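PDB 2X34: cellulose-binding protein, X158 from Saccharophagus degradans, which binds the long isoprenoid tail of ubiquinone-8 inside a YceI-like beta-barrel and is implicated in plant cell wall breakdown. Local coordinates for residues 12-17 against 164-169; 28-33 against 47-52. All blocks are in the same frame, centred on the assembly; numbering follows the deposited sequence.

Both contacts lie in the one curled antiparallel sheet that wraps round the ubiquinone-8 tail, their centres 10 Å apart. Along the chain contact 2 is nested within contact 1: segments 28-33 and 47-52 both fall in the long span between 12-17 and 164-169. Contact 1 pairs strand 3-20 with strand 163-173 and so brings together the first and last strands of the chain; contact 2 belongs to the hairpin of strands 24-38 and 42-48. Strands 3-20 and 24-38 are neighbours, with F16 packing against F30 where the two contacts meet. Together they supply adjoining apolar patches of the tunnel that holds the lipid tail, as in YceI-like proteins.

Contact 1 of 2, residues 12-17 against 164-169; sequences SFLNFV and VPVDFV. With UQ8 (Ubiquinone-8), chain C.
L14 and F168 face each other as a non-hydrogen-bonded pair of two antiparallel strands, their CB atoms 3.8 Å apart, and both side chains reach into the lipid tunnel. F16 and V166 form the next such pair on that face. F168 holds its CG between its backbone N and carbonyl carbon (chi1 52°), which swings the ring away from strand 3-20 and onto the isoprenoid chain; its CZ lies 3.6 Å from C34 of ubiquinone-8. L14 sends its two methyls different ways, CD1 to the lipid and CD2 to V166 CG1 at 4.0 Å. F16 turns one ring face to the lipid, with C22 above it toward the rim, while V164 CG1 comes in at the ring edge and V164 CG2 continues to the lipid. Were F168 an alanine, the tail around C34 and C36 would probably lose its aromatic neighbour and L14 CD1 the ring beside it.

On the other face stand F13, N15, D167 and V169. The F13 ring folds across the neighbouring strand and sets CZ 3.5 Å from V169 CG2, with V169 N over the centre of one face. The ring thus lies over the N-H that V169 gives to F13 O at 3.0 Å; F13 N returns a bond to V169 O. A nearly straight bond, 171° at the hydrogen, runs from N15 N to D167 O over 2.8 Å. The carboxylate of D167 has its partner outside the pair, OD1 accepting from N131. Side chains alternating from face to face therefore divide the work: hydrocarbon inward, where a tail without polar groups is held by close apolar packing and by its exclusion from water, and outward a mixed surface in which F13 and V169 pack beside the polar N15 and D167, with the backbone bonds closing the wall between them.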
ATOM      1  N   SER A  12      -3.890  -0.426  11.017  1.00 11.47           N
ATOM      2  CA  SER A  12      -2.938  -0.502   9.916  1.00 10.28           C
ATOM      3  C   SER A  12      -3.007   0.794   9.096  1.00 10.46           C
ATOM      4  O   SER A  12      -4.059   1.411   9.017  1.00 10.84           O
ATOM      5  CB  SER A  12      -3.293  -1.705   9.027  1.00 10.00           C
ATOM      6  OG  SER A  12      -3.205  -2.961   9.712  1.00  7.91           O
ATOM      7  N   PHE A  13      -1.902   1.199   8.479  1.00  9.92           N
ATOM      8  CA  PHE A  13      -1.897   2.381   7.623  1.00 10.38           C
ATOM      9  C   PHE A  13      -0.994   2.187   6.419  1.00  9.83           C
ATOM     10  O   PHE A  13      -0.074   1.383   6.438  1.00  9.19           O
ATOM     11  CB  PHE A  13      -1.526   3.669   8.386  1.00 11.56           C
ATOM     12  CG  PHE A  13      -0.069   3.772   8.782  1.00 13.91           C
ATOM     13  CD1 PHE A  13       0.887   4.195   7.871  1.00 18.30           C
ATOM     14  CD2 PHE A  13       0.326   3.508  10.075  1.00 18.12           C
ATOM     15  CE1 PHE A  13       2.229   4.308   8.235  1.00 19.61           C
ATOM     16  CE2 PHE A  13       1.672   3.618  10.442  1.00 18.45           C
ATOM     17  CZ  PHE A  13       2.609   4.020   9.521  1.00 16.93           C
ATOM     18  N   LEU A  14      -1.313   2.908   5.355  1.00  9.35           N
ATOM     19  CA  LEU A  14      -0.467   2.974   4.187  1.00  9.46           C
ATOM     20  C   LEU A  14      -0.523   4.399   3.637  1.00  9.30           C
ATOM     21  O   LEU A  14      -1.614   4.934   3.326  1.00  8.89           O
ATOM     22  CB  LEU A  14      -0.854   1.952   3.137  1.00  9.35           C
ATOM     23  CG  LEU A  14       0.011   1.953   1.878  1.00 10.78           C
ATOM     24  CD1 LEU A  14      -0.039   0.590   1.187  1.00 11.64           C
ATOM     25  CD2 LEU A  14      -0.417   3.073   0.928  1.00 11.41           C
ATOM     26  N   ASN A  15       0.665   4.999   3.572  1.00  9.18           N
ATOM     27  CA  ASN A  15       0.845   6.392   3.203  1.00  9.92           C
ATOM     28  C   ASN A  15       1.575   6.457   1.860  1.00  8.65           C
ATOM     29  O   ASN A  15       2.286   5.517   1.467  1.00  7.06           O
ATOM     30  CB  ASN A  15       1.703   7.127   4.256  1.00 11.20           C
ATOM     31  CG  ASN A  15       1.035   7.234   5.618  1.00 14.75           C
ATOM     32  OD1 ASN A  15      -0.193   7.110   5.763  1.00 23.01           O
ATOM     33  ND2 ASN A  15       1.849   7.487   6.634  1.00 19.03           N
ATOM     34  N   PHE A  16       1.401   7.559   1.154  1.00  8.32           N
ATOM     35  CA  PHE A  16       2.235   7.844  -0.028  1.00  8.01           C
ATOM     36  C   PHE A  16       2.559   9.324  -0.094  1.00  8.13           C
ATOM     37  O   PHE A  16       1.827  10.141   0.465  1.00  8.27           O
ATOM     38  CB  PHE A  16       1.592   7.344  -1.325  1.00  8.23           C
ATOM     39  CG  PHE A  16       0.266   7.968  -1.648  1.00  9.65           C
ATOM     40  CD1 PHE A  16       0.168   8.968  -2.617  1.00  9.97           C
ATOM     41  CD2 PHE A  16      -0.889   7.513  -1.040  1.00 10.29           C
ATOM     42  CE1 PHE A  16      -1.046   9.539  -2.932  1.00 11.40           C
ATOM     43  CE2 PHE A  16      -2.112   8.077  -1.339  1.00 10.29           C
ATOM     44  CZ  PHE A  16      -2.199   9.096  -2.290  1.00 12.27           C
ATOM     45  N   VAL A  17       3.648   9.670  -0.768  1.00  8.23           N
ATOM     46  CA  VAL A  17       4.159  11.026  -0.708  1.00  8.63           C
ATOM     47  C   VAL A  17       4.232  11.658  -2.107  1.00  9.01           C
ATOM     48  O   VAL A  17       4.854  11.105  -3.017  1.00  8.31           O
ATOM     49  CB  VAL A  17       5.537  11.069  -0.004  1.00  8.65           C
ATOM     50  CG1 VAL A  17       6.089  12.514   0.051  1.00  9.53           C
ATOM     51  CG2 VAL A  17       5.463  10.446   1.417  1.00  8.60           C
ATOM     52  N   VAL A 164       6.901   8.206  -6.363  1.00  4.75           N
ATOM     53  CA  VAL A 164       6.084   8.339  -5.174  1.00  4.26           C
ATOM     54  C   VAL A 164       6.509   7.357  -4.088  1.00  5.18           C
ATOM     55  O   VAL A 164       6.309   6.134  -4.252  1.00  5.28           O
ATOM     56  CB  VAL A 164       4.613   8.089  -5.526  1.00  4.18           C
ATOM     57  CG1 VAL A 164       3.737   8.035  -4.267  1.00  4.15           C
ATOM     58  CG2 VAL A 164       4.105   9.158  -6.510  1.00  2.98           C
ATOM     59  N   PRO A 165       7.101   7.871  -2.987  1.00  5.19           N
ATOM     60  CA  PRO A 165       7.398   6.989  -1.862  1.00  5.73           C
ATOM     61  C   PRO A 165       6.120   6.447  -1.228  1.00  5.82           C
ATOM     62  O   PRO A 165       5.096   7.152  -1.163  1.00  5.43           O
ATOM     63  CB  PRO A 165       8.153   7.896  -0.877  1.00  5.73           C
ATOM     64  CG  PRO A 165       8.718   9.003  -1.722  1.00  6.54           C
ATOM     65  CD  PRO A 165       7.689   9.218  -2.796  1.00  5.43           C
ATOM     66  N   VAL A 166       6.196   5.205  -0.768  1.00  6.11           N
ATOM     67  CA  VAL A 166       5.072   4.535  -0.123  1.00  6.26           C
ATOM     68  C   VAL A 166       5.629   3.885   1.127  1.00  6.87           C
ATOM     69  O   VAL A 166       6.734   3.317   1.098  1.00  7.11           O
ATOM     70  CB  VAL A 166       4.438   3.475  -1.055  1.00  6.68           C
ATOM     71  CG1 VAL A 166       3.369   2.674  -0.306  1.00  6.36           C
ATOM     72  CG2 VAL A 166       3.852   4.140  -2.318  1.00  5.44           C
ATOM     73  N   ASP A 167       4.899   4.037   2.232  1.00  6.64           N
ATOM     74  CA  ASP A 167       5.240   3.401   3.499  1.00  7.28           C
ATOM     75  C   ASP A 167       4.003   2.815   4.123  1.00  6.31           C
ATOM     76  O   ASP A 167       2.925   3.361   3.948  1.00  5.88           O
ATOM     77  CB  ASP A 167       5.841   4.444   4.435  1.00  8.33           C
ATOM     78  CG  ASP A 167       7.253   4.782   4.076  1.00 10.78           C
ATOM     79  OD1 ASP A 167       8.151   3.976   4.399  1.00 13.86           O
ATOM     80  OD2 ASP A 167       7.468   5.861   3.477  1.00 17.99           O
ATOM     81  N   PHE A 168       4.145   1.695   4.834  1.00  5.78           N
ATOM     82  CA  PHE A 168       2.996   1.072   5.482  1.00  5.39           C
ATOM     83  C   PHE A 168       3.390   0.314   6.724  1.00  4.62           C
ATOM     84  O   PHE A 168       4.498  -0.185   6.839  1.00  5.40           O
ATOM     85  CB  PHE A 168       2.246   0.132   4.513  1.00  4.64           C
ATOM     86  CG  PHE A 168       3.143  -0.896   3.832  1.00  4.89           C
ATOM     87  CD1 PHE A 168       3.413  -2.132   4.437  1.00  4.38           C
ATOM     88  CD2 PHE A 168       3.696  -0.631   2.579  1.00  5.53           C
ATOM     89  CE1 PHE A 168       4.218  -3.066   3.806  1.00  3.60           C
ATOM     90  CE2 PHE A 168       4.507  -1.549   1.954  1.00  4.53           C
ATOM     91  CZ  PHE A 168       4.776  -2.773   2.577  1.00  5.17           C
ATOM     92  N   VAL A 169       2.474   0.272   7.682  1.00  4.55           N
ATOM     93  CA  VAL A 169       2.602  -0.591   8.851  1.00  4.15           C
ATOM     94  C   VAL A 169       1.267  -1.326   8.972  1.00  3.22           C
ATOM     95  O   VAL A 169       0.212  -0.697   9.152  1.00  2.83           O
ATOM     96  CB  VAL A 169       2.945   0.206  10.122  1.00  3.57           C
ATOM     97  CG1 VAL A 169       3.017  -0.721  11.348  1.00  4.92           C
ATOM     98  CG2 VAL A 169       4.301   0.995   9.910  1.00  5.13           C
TER
HETATM   99  C45 UQ8 C7575       5.114 -11.037   4.917  1.00  8.01           C
HETATM  100  C44 UQ8 C7575       3.748 -11.182   5.481  1.00  6.15           C
HETATM  101  C46 UQ8 C7575       3.638 -12.020   6.738  1.00  6.01           C
HETATM  102  C43 UQ8 C7575       2.657 -10.599   4.932  1.00  6.71           C
HETATM  103  C42 UQ8 C7575       2.621  -9.729   3.683  1.00  6.12           C
HETATM  104  C41 UQ8 C7575       1.690  -8.540   3.995  1.00  8.82           C
HETATM  105  C39 UQ8 C7575       1.543  -7.653   2.793  1.00  5.87           C
HETATM  106  C40 UQ8 C7575       0.536  -8.087   1.773  1.00  7.11           C
HETATM  107  C38 UQ8 C7575       2.303  -6.551   2.658  1.00  5.69           C
HETATM  108  C37 UQ8 C7575       2.231  -5.594   1.483  1.00  4.92           C
HETATM  109  C36 UQ8 C7575       3.560  -5.655   0.729  1.00  5.40           C
HETATM  110  C34 UQ8 C7575       3.754  -4.610  -0.352  1.00  6.65           C
HETATM  111  C35 UQ8 C7575       5.090  -4.583  -1.050  1.00  6.34           C
HETATM  112  C33 UQ8 C7575       2.785  -3.727  -0.667  1.00  7.39           C
HETATM  113  C32 UQ8 C7575       2.932  -2.674  -1.776  1.00  9.84           C
HETATM  114  C31 UQ8 C7575       2.338  -1.339  -1.314  1.00  8.62           C
HETATM  115  C29 UQ8 C7575       2.112  -0.389  -2.478  1.00  9.28           C
HETATM  116  C30 UQ8 C7575       3.270   0.044  -3.347  1.00  9.27           C
HETATM  117  C28 UQ8 C7575       0.863   0.058  -2.696  1.00  9.19           C
HETATM  118  C27 UQ8 C7575       0.473   1.036  -3.808  1.00 10.10           C
HETATM  119  C26 UQ8 C7575       0.051   2.322  -3.076  1.00  8.47           C
HETATM  120  C24 UQ8 C7575      -0.501   3.409  -3.993  1.00  7.79           C
HETATM  121  C25 UQ8 C7575      -1.848   3.254  -4.641  1.00  6.82           C
HETATM  122  C23 UQ8 C7575       0.263   4.488  -4.174  1.00  8.79           C
HETATM  123  C22 UQ8 C7575      -0.052   5.712  -5.025  1.00 10.59           C
HETATM  124  C21 UQ8 C7575       0.710   5.631  -6.363  1.00 10.56           C
HETATM  125  C19 UQ8 C7575       0.861   6.938  -7.120  1.00  9.12           C
HETATM  126  C20 UQ8 C7575       1.720   6.918  -8.356  1.00  8.29           C
HETATM  127  C18 UQ8 C7575       0.277   8.089  -6.713  1.00 10.36           C
HETATM  128  C17 UQ8 C7575       0.426   9.421  -7.481  1.00 10.17           C
HETATM  129  C16 UQ8 C7575       0.433  10.526  -6.428  1.00 11.56           C
HETATM  130  C14 UQ8 C7575       0.613  11.977  -6.868  1.00 12.82           C
HETATM  131  C15 UQ8 C7575       1.916  12.425  -7.483  1.00 11.89           C
HETATM  132  C13 UQ8 C7575      -0.416  12.846  -6.658  1.00 12.01           C
HETATM  133  C12 UQ8 C7575      -0.394  14.334  -7.024  1.00 13.07           C
HETATM  134  C11 UQ8 C7575      -1.063  15.183  -5.922  1.00 11.59           C
HETATM  135  C9  UQ8 C7575      -0.925  16.638  -6.286  1.00 12.70           C
HETATM  136  C10 UQ8 C7575       0.404  17.305  -5.975  1.00  9.63           C
HETATM  137  C8  UQ8 C7575      -1.981  17.260  -6.845  1.00 14.13           C
HETATM  138  C7  UQ8 C7575      -2.070  18.710  -7.302  1.00 17.42           C
HETATM  139  C6  UQ8 C7575      -3.225  19.383  -6.612  1.00 18.60           C
HETATM  140  C1  UQ8 C7575      -4.664  19.247  -7.011  1.00 19.65           C
HETATM  141  C1M UQ8 C7575      -5.140  18.463  -8.209  1.00 21.41           C
HETATM  142  C2  UQ8 C7575      -5.690  19.963  -6.201  1.00 21.64           C
HETATM  143  O2  UQ8 C7575      -6.879  19.889  -6.508  1.00 21.93           O
HETATM  144  C3  UQ8 C7575      -5.333  20.794  -5.031  1.00 21.24           C
HETATM  145  O3  UQ8 C7575      -6.332  21.416  -4.305  1.00 25.35           O
HETATM  146  C3M UQ8 C7575      -7.324  22.292  -4.867  1.00 24.45           C
HETATM  147  C4  UQ8 C7575      -3.904  20.897  -4.656  1.00 21.21           C
HETATM  148  O4  UQ8 C7575      -3.469  21.598  -3.564  1.00 23.40           O
HETATM  149  C4M UQ8 C7575      -3.903  22.941  -3.325  1.00 25.07           C
HETATM  150  C5  UQ8 C7575      -2.889  20.203  -5.440  1.00 17.70           C
HETATM  151  O5  UQ8 C7575      -1.735  20.280  -5.051  1.00 18.81           O

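Contact 2 of 2, residues 28-33 against 47-52; sequences HRFDVL and IDLNSV. With UQ8 (Ubiquinone-8), chain C.
F30 fits its ring between I47 and the turn 48-52, and nearly every atom of the side chain has a neighbour there. CB starts beside the hydroxyl of S51, with OG 3.7 Å away near the plane of the ring. With CG anti to the carbonyl carbon (chi1 -64°), the ring meets I47 CG2 over one face, a CH-pi contact 3.6 Å from methyl to centroid and nearest to CG and CD2. CD1 passes D48 O and V52 CA. Further out, CE1 touches L49 CD2 at 3.5 Å and also V52 CB, while CE2 and CZ arrive at the lipid, CZ 3.7 Å from C25 of ubiquinone-8. A large flat residue suits this place because it fills the bend and still lines the tunnel.

S51 is small enough to sit under the backbone of 30-32 and polar enough to tie it down. Its OG accepts from V32 N at 2.9 Å and donates to D48 O at 2.7 Å, in the carbonyl plane, so one hydroxyl links both segments. S51 O takes the N-H of D31 almost straight (177°), though from above its carbonyl plane. D48 N in turn donates to V32 O, where the regular pairing of L33 with I47 resumes.

Strand 3-20 borders this hairpin on one side, with F16 meeting the F30 ring and L14 also touching it; strand 75-81 pairs with I47 on the other, and helix 57-68 packs on L49 through F68 and on V52 through R64.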
ATOM      1  N   HIS A  28       0.026  11.596   2.005  1.00  4.86           N
ATOM      2  CA  HIS A  28      -1.388  11.241   1.894  1.00  5.34           C
ATOM      3  C   HIS A  28      -1.598   9.822   2.411  1.00  5.92           C
ATOM      4  O   HIS A  28      -0.651   9.042   2.520  1.00  6.67           O
ATOM      5  CB  HIS A  28      -1.842  11.337   0.441  1.00  4.74           C
ATOM      6  CG  HIS A  28      -1.319  12.543  -0.272  1.00  6.00           C
ATOM      7  ND1 HIS A  28      -1.696  13.826   0.066  1.00  8.09           N
ATOM      8  CD2 HIS A  28      -0.417  12.663  -1.271  1.00  4.77           C
ATOM      9  CE1 HIS A  28      -1.057  14.683  -0.712  1.00  8.86           C
ATOM     10  NE2 HIS A  28      -0.274  14.004  -1.535  1.00  6.98           N
ATOM     11  N   ARG A  29      -2.834   9.476   2.718  1.00  6.14           N
ATOM     12  CA  ARG A  29      -3.135   8.144   3.237  1.00  6.99           C
ATOM     13  C   ARG A  29      -4.370   7.570   2.533  1.00  6.09           C
ATOM     14  O   ARG A  29      -5.148   8.303   1.894  1.00  3.71           O
ATOM     15  CB  ARG A  29      -3.341   8.196   4.765  1.00  8.52           C
ATOM     16  CG  ARG A  29      -4.474   9.097   5.220  1.00 12.91           C
ATOM     17  CD  ARG A  29      -4.705   9.069   6.742  1.00 19.79           C
ATOM     18  NE  ARG A  29      -5.846   9.913   7.163  1.00 23.54           N
ATOM     19  CZ  ARG A  29      -6.505   9.804   8.324  1.00 29.02           C
ATOM     20  NH1 ARG A  29      -6.187   8.863   9.215  1.00 32.11           N
ATOM     21  NH2 ARG A  29      -7.511  10.635   8.602  1.00 31.23           N
ATOM     22  N   PHE A  30      -4.493   6.248   2.606  1.00  5.40           N
ATOM     23  CA  PHE A  30      -5.737   5.538   2.311  1.00  5.22           C
ATOM     24  C   PHE A  30      -6.320   5.153   3.654  1.00  5.40           C
ATOM     25  O   PHE A  30      -5.684   4.431   4.430  1.00  5.71           O
ATOM     26  CB  PHE A  30      -5.484   4.310   1.425  1.00  5.15           C
ATOM     27  CG  PHE A  30      -4.954   4.659   0.061  1.00  5.56           C
ATOM     28  CD1 PHE A  30      -5.794   5.173  -0.915  1.00  5.99           C
ATOM     29  CD2 PHE A  30      -3.606   4.500  -0.250  1.00  4.90           C
ATOM     30  CE1 PHE A  30      -5.318   5.493  -2.187  1.00  5.27           C
ATOM     31  CE2 PHE A  30      -3.126   4.836  -1.496  1.00  4.74           C
ATOM     32  CZ  PHE A  30      -3.969   5.335  -2.472  1.00  5.22           C
ATOM     33  N   ASP A  31      -7.507   5.682   3.944  1.00  4.44           N
ATOM     34  CA  ASP A  31      -8.153   5.472   5.234  1.00  4.12           C
ATOM     35  C   ASP A  31      -8.790   4.082   5.387  1.00  4.12           C
ATOM     36  O   ASP A  31      -9.143   3.683   6.505  1.00  4.37           O
ATOM     37  CB  ASP A  31      -9.190   6.565   5.489  1.00  3.93           C
ATOM     38  CG  ASP A  31      -8.549   7.918   5.769  1.00  4.74           C
ATOM     39  OD1 ASP A  31      -7.362   7.939   6.167  1.00  7.25           O
ATOM     40  OD2 ASP A  31      -9.213   8.945   5.551  1.00  6.17           O
ATOM     41  N   VAL A  32      -8.952   3.345   4.288  1.00  3.30           N
ATOM     42  CA  VAL A  32      -9.576   2.049   4.357  1.00  2.29           C
ATOM     43  C   VAL A  32      -8.694   0.997   3.677  1.00  2.39           C
ATOM     44  O   VAL A  32      -8.441   1.077   2.479  1.00  2.28           O
ATOM     45  CB  VAL A  32     -10.969   2.048   3.704  1.00  2.00           C
ATOM     46  CG1 VAL A  32     -11.550   0.637   3.751  1.00  2.41           C
ATOM     47  CG2 VAL A  32     -11.912   3.042   4.340  1.00  2.00           C
ATOM     48  N   LEU A  33      -8.227   0.036   4.473  1.00  2.24           N
ATOM     49  CA  LEU A  33      -7.471  -1.128   4.029  1.00  2.63           C
ATOM     50  C   LEU A  33      -8.182  -2.370   4.552  1.00  2.91           C
ATOM     51  O   LEU A  33      -8.765  -2.365   5.660  1.00  4.22           O
ATOM     52  CB  LEU A  33      -6.034  -1.142   4.600  1.00  2.38           C
ATOM     53  CG  LEU A  33      -5.221   0.156   4.488  1.00  3.63           C
ATOM     54  CD1 LEU A  33      -3.922   0.143   5.374  1.00  2.42           C
ATOM     55  CD2 LEU A  33      -4.869   0.386   3.028  1.00  4.54           C
ATOM     56  N   ILE A  47      -6.295  -2.179  -0.966  1.00  5.68           N
ATOM     57  CA  ILE A  47      -6.300  -0.750  -0.692  1.00  5.73           C
ATOM     58  C   ILE A  47      -7.544  -0.105  -1.357  1.00  5.41           C
ATOM     59  O   ILE A  47      -7.742  -0.210  -2.559  1.00  5.19           O
ATOM     60  CB  ILE A  47      -5.026  -0.105  -1.244  1.00  5.64           C
ATOM     61  CG1 ILE A  47      -3.782  -0.847  -0.704  1.00  7.44           C
ATOM     62  CG2 ILE A  47      -4.999   1.400  -0.894  1.00  4.84           C
ATOM     63  CD1 ILE A  47      -2.610  -0.818  -1.622  1.00  6.15           C
ATOM     64  N   ASP A  48      -8.383   0.529  -0.559  1.00  4.63           N
ATOM     65  CA  ASP A  48      -9.605   1.154  -1.064  1.00  3.70           C
ATOM     66  C   ASP A  48      -9.213   2.524  -1.603  1.00  3.54           C
ATOM     67  O   ASP A  48      -8.981   3.472  -0.834  1.00  2.96           O
ATOM     68  CB  ASP A  48     -10.649   1.266   0.046  1.00  3.51           C
ATOM     69  CG  ASP A  48     -11.907   1.987  -0.394  1.00  4.72           C
ATOM     70  OD1 ASP A  48     -12.016   2.330  -1.603  1.00  2.00           O
ATOM     71  OD2 ASP A  48     -12.795   2.189   0.483  1.00  3.77           O
ATOM     72  N   LEU A  49      -9.145   2.620  -2.931  1.00  3.72           N
ATOM     73  CA  LEU A  49      -8.682   3.843  -3.585  1.00  3.24           C
ATOM     74  C   LEU A  49      -9.657   5.009  -3.417  1.00  3.85           C
ATOM     75  O   LEU A  49      -9.241   6.176  -3.429  1.00  3.70           O
ATOM     76  CB  LEU A  49      -8.350   3.578  -5.028  1.00  3.37           C
ATOM     77  CG  LEU A  49      -7.250   2.518  -5.244  1.00  2.76           C
ATOM     78  CD1 LEU A  49      -7.111   2.262  -6.734  1.00  2.67           C
ATOM     79  CD2 LEU A  49      -5.889   2.988  -4.601  1.00  2.00           C
ATOM     80  N   ASN A  50     -10.931   4.706  -3.188  1.00  4.15           N
ATOM     81  CA  ASN A  50     -11.906   5.754  -2.843  1.00  3.92           C
ATOM     82  C   ASN A  50     -11.676   6.380  -1.477  1.00  3.63           C
ATOM     83  O   ASN A  50     -12.215   7.439  -1.224  1.00  3.45           O
ATOM     84  CB  ASN A  50     -13.346   5.228  -2.921  1.00  4.07           C
ATOM     85  CG  ASN A  50     -13.830   5.095  -4.349  1.00  4.64           C
ATOM     86  OD1 ASN A  50     -13.750   6.054  -5.138  1.00  3.75           O
ATOM     87  ND2 ASN A  50     -14.326   3.904  -4.696  1.00  3.19           N
ATOM     88  N   SER A  51     -10.857   5.747  -0.629  1.00  3.20           N
ATOM     89  CA  SER A  51     -10.579   6.251   0.714  1.00  3.75           C
ATOM     90  C   SER A  51      -9.353   7.163   0.783  1.00  4.15           C
ATOM     91  O   SER A  51      -8.875   7.465   1.871  1.00  6.21           O
ATOM     92  CB  SER A  51     -10.414   5.079   1.706  1.00  3.65           C
ATOM     93  OG  SER A  51      -9.141   4.459   1.641  1.00  2.00           O
ATOM     94  N   VAL A  52      -8.836   7.557  -0.371  1.00  4.67           N
ATOM     95  CA  VAL A  52      -7.688   8.448  -0.444  1.00  4.14           C
ATOM     96  C   VAL A  52      -7.992   9.715   0.313  1.00  4.36           C
ATOM     97  O   VAL A  52      -9.095  10.278   0.198  1.00  3.87           O
ATOM     98  CB  VAL A  52      -7.270   8.773  -1.917  1.00  4.36           C
ATOM     99  CG1 VAL A  52      -8.386   9.532  -2.687  1.00  3.98           C
ATOM    100  CG2 VAL A  52      -5.966   9.560  -1.935  1.00  2.14           C
TER
HETATM  101  C45 UQ8 C7575       5.114 -11.037   4.917  1.00  8.01           C
HETATM  102  C44 UQ8 C7575       3.748 -11.182   5.481  1.00  6.15           C
HETATM  103  C46 UQ8 C7575       3.638 -12.020   6.738  1.00  6.01           C
HETATM  104  C43 UQ8 C7575       2.657 -10.599   4.932  1.00  6.71           C
HETATM  105  C42 UQ8 C7575       2.621  -9.729   3.683  1.00  6.12           C
HETATM  106  C41 UQ8 C7575       1.690  -8.540   3.995  1.00  8.82           C
HETATM  107  C39 UQ8 C7575       1.543  -7.653   2.793  1.00  5.87           C
HETATM  108  C40 UQ8 C7575       0.536  -8.087   1.773  1.00  7.11           C
HETATM  109  C38 UQ8 C7575       2.303  -6.551   2.658  1.00  5.69           C
HETATM  110  C37 UQ8 C7575       2.231  -5.594   1.483  1.00  4.92           C
HETATM  111  C36 UQ8 C7575       3.560  -5.655   0.729  1.00  5.40           C
HETATM  112  C34 UQ8 C7575       3.754  -4.610  -0.352  1.00  6.65           C
HETATM  113  C35 UQ8 C7575       5.090  -4.583  -1.050  1.00  6.34           C
HETATM  114  C33 UQ8 C7575       2.785  -3.727  -0.667  1.00  7.39           C
HETATM  115  C32 UQ8 C7575       2.932  -2.674  -1.776  1.00  9.84           C
HETATM  116  C31 UQ8 C7575       2.338  -1.339  -1.314  1.00  8.62           C
HETATM  117  C29 UQ8 C7575       2.112  -0.389  -2.478  1.00  9.28           C
HETATM  118  C30 UQ8 C7575       3.270   0.044  -3.347  1.00  9.27           C
HETATM  119  C28 UQ8 C7575       0.863   0.058  -2.696  1.00  9.19           C
HETATM  120  C27 UQ8 C7575       0.473   1.036  -3.808  1.00 10.10           C
HETATM  121  C26 UQ8 C7575       0.051   2.322  -3.076  1.00  8.47           C
HETATM  122  C24 UQ8 C7575      -0.501   3.409  -3.993  1.00  7.79           C
HETATM  123  C25 UQ8 C7575      -1.848   3.254  -4.641  1.00  6.82           C
HETATM  124  C23 UQ8 C7575       0.263   4.488  -4.174  1.00  8.79           C
HETATM  125  C22 UQ8 C7575      -0.052   5.712  -5.025  1.00 10.59           C
HETATM  126  C21 UQ8 C7575       0.710   5.631  -6.363  1.00 10.56           C
HETATM  127  C19 UQ8 C7575       0.861   6.938  -7.120  1.00  9.12           C
HETATM  128  C20 UQ8 C7575       1.720   6.918  -8.356  1.00  8.29           C
HETATM  129  C18 UQ8 C7575       0.277   8.089  -6.713  1.00 10.36           C
HETATM  130  C17 UQ8 C7575       0.426   9.421  -7.481  1.00 10.17           C
HETATM  131  C16 UQ8 C7575       0.433  10.526  -6.428  1.00 11.56           C
HETATM  132  C14 UQ8 C7575       0.613  11.977  -6.868  1.00 12.82           C
HETATM  133  C15 UQ8 C7575       1.916  12.425  -7.483  1.00 11.89           C
HETATM  134  C13 UQ8 C7575      -0.416  12.846  -6.658  1.00 12.01           C
HETATM  135  C12 UQ8 C7575      -0.394  14.334  -7.024  1.00 13.07           C
HETATM  136  C11 UQ8 C7575      -1.063  15.183  -5.922  1.00 11.59           C
HETATM  137  C9  UQ8 C7575      -0.925  16.638  -6.286  1.00 12.70           C
HETATM  138  C10 UQ8 C7575       0.404  17.305  -5.975  1.00  9.63           C
HETATM  139  C8  UQ8 C7575      -1.981  17.260  -6.845  1.00 14.13           C
HETATM  140  C7  UQ8 C7575      -2.070  18.710  -7.302  1.00 17.42           C
HETATM  141  C6  UQ8 C7575      -3.225  19.383  -6.612  1.00 18.60           C
HETATM  142  C1  UQ8 C7575      -4.664  19.247  -7.011  1.00 19.65           C
HETATM  143  C1M UQ8 C7575      -5.140  18.463  -8.209  1.00 21.41           C
HETATM  144  C2  UQ8 C7575      -5.690  19.963  -6.201  1.00 21.64           C
HETATM  145  O2  UQ8 C7575      -6.879  19.889  -6.508  1.00 21.93           O
HETATM  146  C3  UQ8 C7575      -5.333  20.794  -5.031  1.00 21.24           C
HETATM  147  O3  UQ8 C7575      -6.332  21.416  -4.305  1.00 25.35           O
HETATM  148  C3M UQ8 C7575      -7.324  22.292  -4.867  1.00 24.45           C
HETATM  149  C4  UQ8 C7575      -3.904  20.897  -4.656  1.00 21.21           C
HETATM  150  O4  UQ8 C7575      -3.469  21.598  -3.564  1.00 23.40           O
HETATM  151  C4M UQ8 C7575      -3.903  22.941  -3.325  1.00 25.07           C
HETATM  152  C5  UQ8 C7575      -2.889  20.203  -5.440  1.00 17.70           C
HETATM  153  O5  UQ8 C7575      -1.735  20.280  -5.051  1.00 18.81           O